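Long-range contact in Cif-like 1 (Burkholderia cenocepacia, PDB 7JQY), which probably acts as a Cif-like epoxide hydrolase of the alpha/beta hydrolase fold: residues B[49-54]-B[116-121]. The protein carries 1 engineered substitution. Residues are numbered along the deposited sequence; the frame is centred on the assembly and turned at random.
Sequences EMVVLL and RIHLVG
The carboxylate of Glu49 lies at the edge of the His118 imidazole: NE2 donates to Glu49 OE2 over 2.9 Å, with an N-H...O angle of 151°. The two planes are turned 59° apart, and the ring nitrogen reaches OE2 from above the carboxylate plane. Met50 O also lies at the ring edge, 3.9 Å from His118 CD2, while Val51 CG2 approaches obliquely. The ring of Phe302, on helix 291-303, meets the imidazole too. With His118 CG anti to the carbonyl carbon (chi1 -57°), the ring starts out beside its own backbone N, which bonds to Met50 O.

Strands 50-54 and 117-121 run parallel, neighbours in the central sheet of the alpha/beta hydrolase fold. Four backbone bonds join them: Val52 holds His118 O through its N and Val120 N through its O, and Leu54 N continues the ladder to Val120 O. Strand 117-122 leads into what is probably the nucleophile elbow, with Gly121 its first glycine; the serine at its centre is engineered in place of an aspartate, the nucleophile expected in epoxide hydrolases of this fold. Gly121 CA lies 3.4 Å from Leu54 O.

Val52 and Leu119 lie side by side on the sheet face covered by helix 98-111, Leu119 CD1 touching Val52 CB at 3.7 Å. Val52 CG2 also meets Ile117 CD1 at 4.0 Å, and Ile117 CG2 rests against Met50 SD; Val109 of that helix touches Met50, Val52 and Ile117. On the face bearing His118, Leu53 CD2 packs against Val120 CB at 3.5 Å, the two side chains pointing the same way.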
# COMPACT_ATOMS: atom_id res chain seq x y z
N GLU B 49 -38.99 -29.25 -17.55
CA GLU B 49 -37.76 -30.03 -17.53
C GLU B 49 -36.61 -29.17 -17.04
O GLU B 49 -36.42 -28.05 -17.50
CB GLU B 49 -37.44 -30.58 -18.92
CG GLU B 49 -38.40 -31.64 -19.47
CD GLU B 49 -37.88 -32.25 -20.77
OE1 GLU B 49 -38.34 -31.84 -21.86
OE2 GLU B 49 -37.00 -33.14 -20.71
N MET B 50 -35.84 -29.70 -16.09
CA MET B 50 -34.77 -28.92 -15.48
C MET B 50 -33.52 -28.92 -16.34
O MET B 50 -33.07 -29.98 -16.80
CB MET B 50 -34.43 -29.45 -14.10
CG MET B 50 -33.46 -28.55 -13.38
SD MET B 50 -33.17 -29.04 -11.69
CE MET B 50 -34.74 -28.59 -10.96
N VAL B 51 -32.96 -27.74 -16.56
CA VAL B 51 -31.67 -27.57 -17.23
C VAL B 51 -30.71 -26.97 -16.21
O VAL B 51 -30.91 -25.83 -15.75
CB VAL B 51 -31.77 -26.68 -18.48
CG1 VAL B 51 -30.42 -26.59 -19.17
CG2 VAL B 51 -32.81 -27.24 -19.43
N VAL B 52 -29.67 -27.72 -15.86
CA VAL B 52 -28.64 -27.28 -14.93
C VAL B 52 -27.44 -26.79 -15.73
O VAL B 52 -26.97 -27.48 -16.65
CB VAL B 52 -28.25 -28.40 -13.96
CG1 VAL B 52 -27.09 -27.99 -13.10
CG2 VAL B 52 -29.44 -28.78 -13.11
N LEU B 53 -26.95 -25.60 -15.39
CA LEU B 53 -25.82 -24.97 -16.06
C LEU B 53 -24.69 -24.79 -15.05
O LEU B 53 -24.90 -24.23 -13.97
CB LEU B 53 -26.22 -23.61 -16.64
CG LEU B 53 -27.53 -23.57 -17.45
CD1 LEU B 53 -27.87 -22.18 -17.91
CD2 LEU B 53 -27.42 -24.49 -18.64
N LEU B 54 -23.50 -25.27 -15.41
CA LEU B 54 -22.34 -25.25 -14.53
C LEU B 54 -21.21 -24.47 -15.20
O LEU B 54 -20.65 -24.91 -16.22
CB LEU B 54 -21.89 -26.67 -14.18
CG LEU B 54 -22.86 -27.58 -13.41
CD1 LEU B 54 -22.24 -28.96 -13.24
CD2 LEU B 54 -23.26 -26.99 -12.05
N ARG B 116 -34.52 -36.04 -13.04
CA ARG B 116 -33.99 -36.07 -14.42
C ARG B 116 -33.71 -34.63 -14.90
O ARG B 116 -34.58 -33.77 -14.78
CB ARG B 116 -34.98 -36.75 -15.37
CG ARG B 116 -35.26 -38.21 -15.02
CD ARG B 116 -34.00 -39.05 -15.12
NE ARG B 116 -34.26 -40.46 -14.83
CZ ARG B 116 -34.18 -41.00 -13.62
NH1 ARG B 116 -33.83 -40.25 -12.58
NH2 ARG B 116 -34.43 -42.29 -13.45
N ILE B 117 -32.50 -34.36 -15.43
CA ILE B 117 -32.09 -33.00 -15.78
C ILE B 117 -31.35 -33.06 -17.11
O ILE B 117 -30.78 -34.09 -17.47
CB ILE B 117 -31.16 -32.38 -14.72
CG1 ILE B 117 -29.88 -33.22 -14.62
CG2 ILE B 117 -31.86 -32.27 -13.36
CD1 ILE B 117 -28.79 -32.62 -13.79
N HIS B 118 -31.42 -31.97 -17.86
CA HIS B 118 -30.44 -31.71 -18.91
C HIS B 118 -29.28 -30.96 -18.26
O HIS B 118 -29.48 -30.19 -17.32
CB HIS B 118 -31.05 -30.87 -20.03
CG HIS B 118 -32.27 -31.49 -20.65
ND1 HIS B 118 -32.20 -32.40 -21.68
CD2 HIS B 118 -33.58 -31.33 -20.37
CE1 HIS B 118 -33.43 -32.77 -22.01
NE2 HIS B 118 -34.28 -32.14 -21.23
N LEU B 119 -28.07 -31.23 -18.74
CA LEU B 119 -26.87 -30.78 -18.05
C LEU B 119 -25.91 -30.12 -19.03
O LEU B 119 -25.53 -30.74 -20.04
CB LEU B 119 -26.19 -31.95 -17.32
CG LEU B 119 -25.13 -31.63 -16.28
CD1 LEU B 119 -25.60 -30.55 -15.32
CD2 LEU B 119 -24.71 -32.90 -15.55
N VAL B 120 -25.51 -28.89 -18.73
CA VAL B 120 -24.58 -28.11 -19.54
C VAL B 120 -23.41 -27.66 -18.67
O VAL B 120 -23.62 -27.11 -17.58
CB VAL B 120 -25.27 -26.87 -20.15
CG1 VAL B 120 -24.33 -26.16 -21.13
CG2 VAL B 120 -26.59 -27.26 -20.80
N GLY B 121 -22.20 -27.88 -19.14
CA GLY B 121 -21.01 -27.49 -18.40
C GLY B 121 -19.92 -26.99 -19.31
O GLY B 121 -19.85 -27.34 -20.50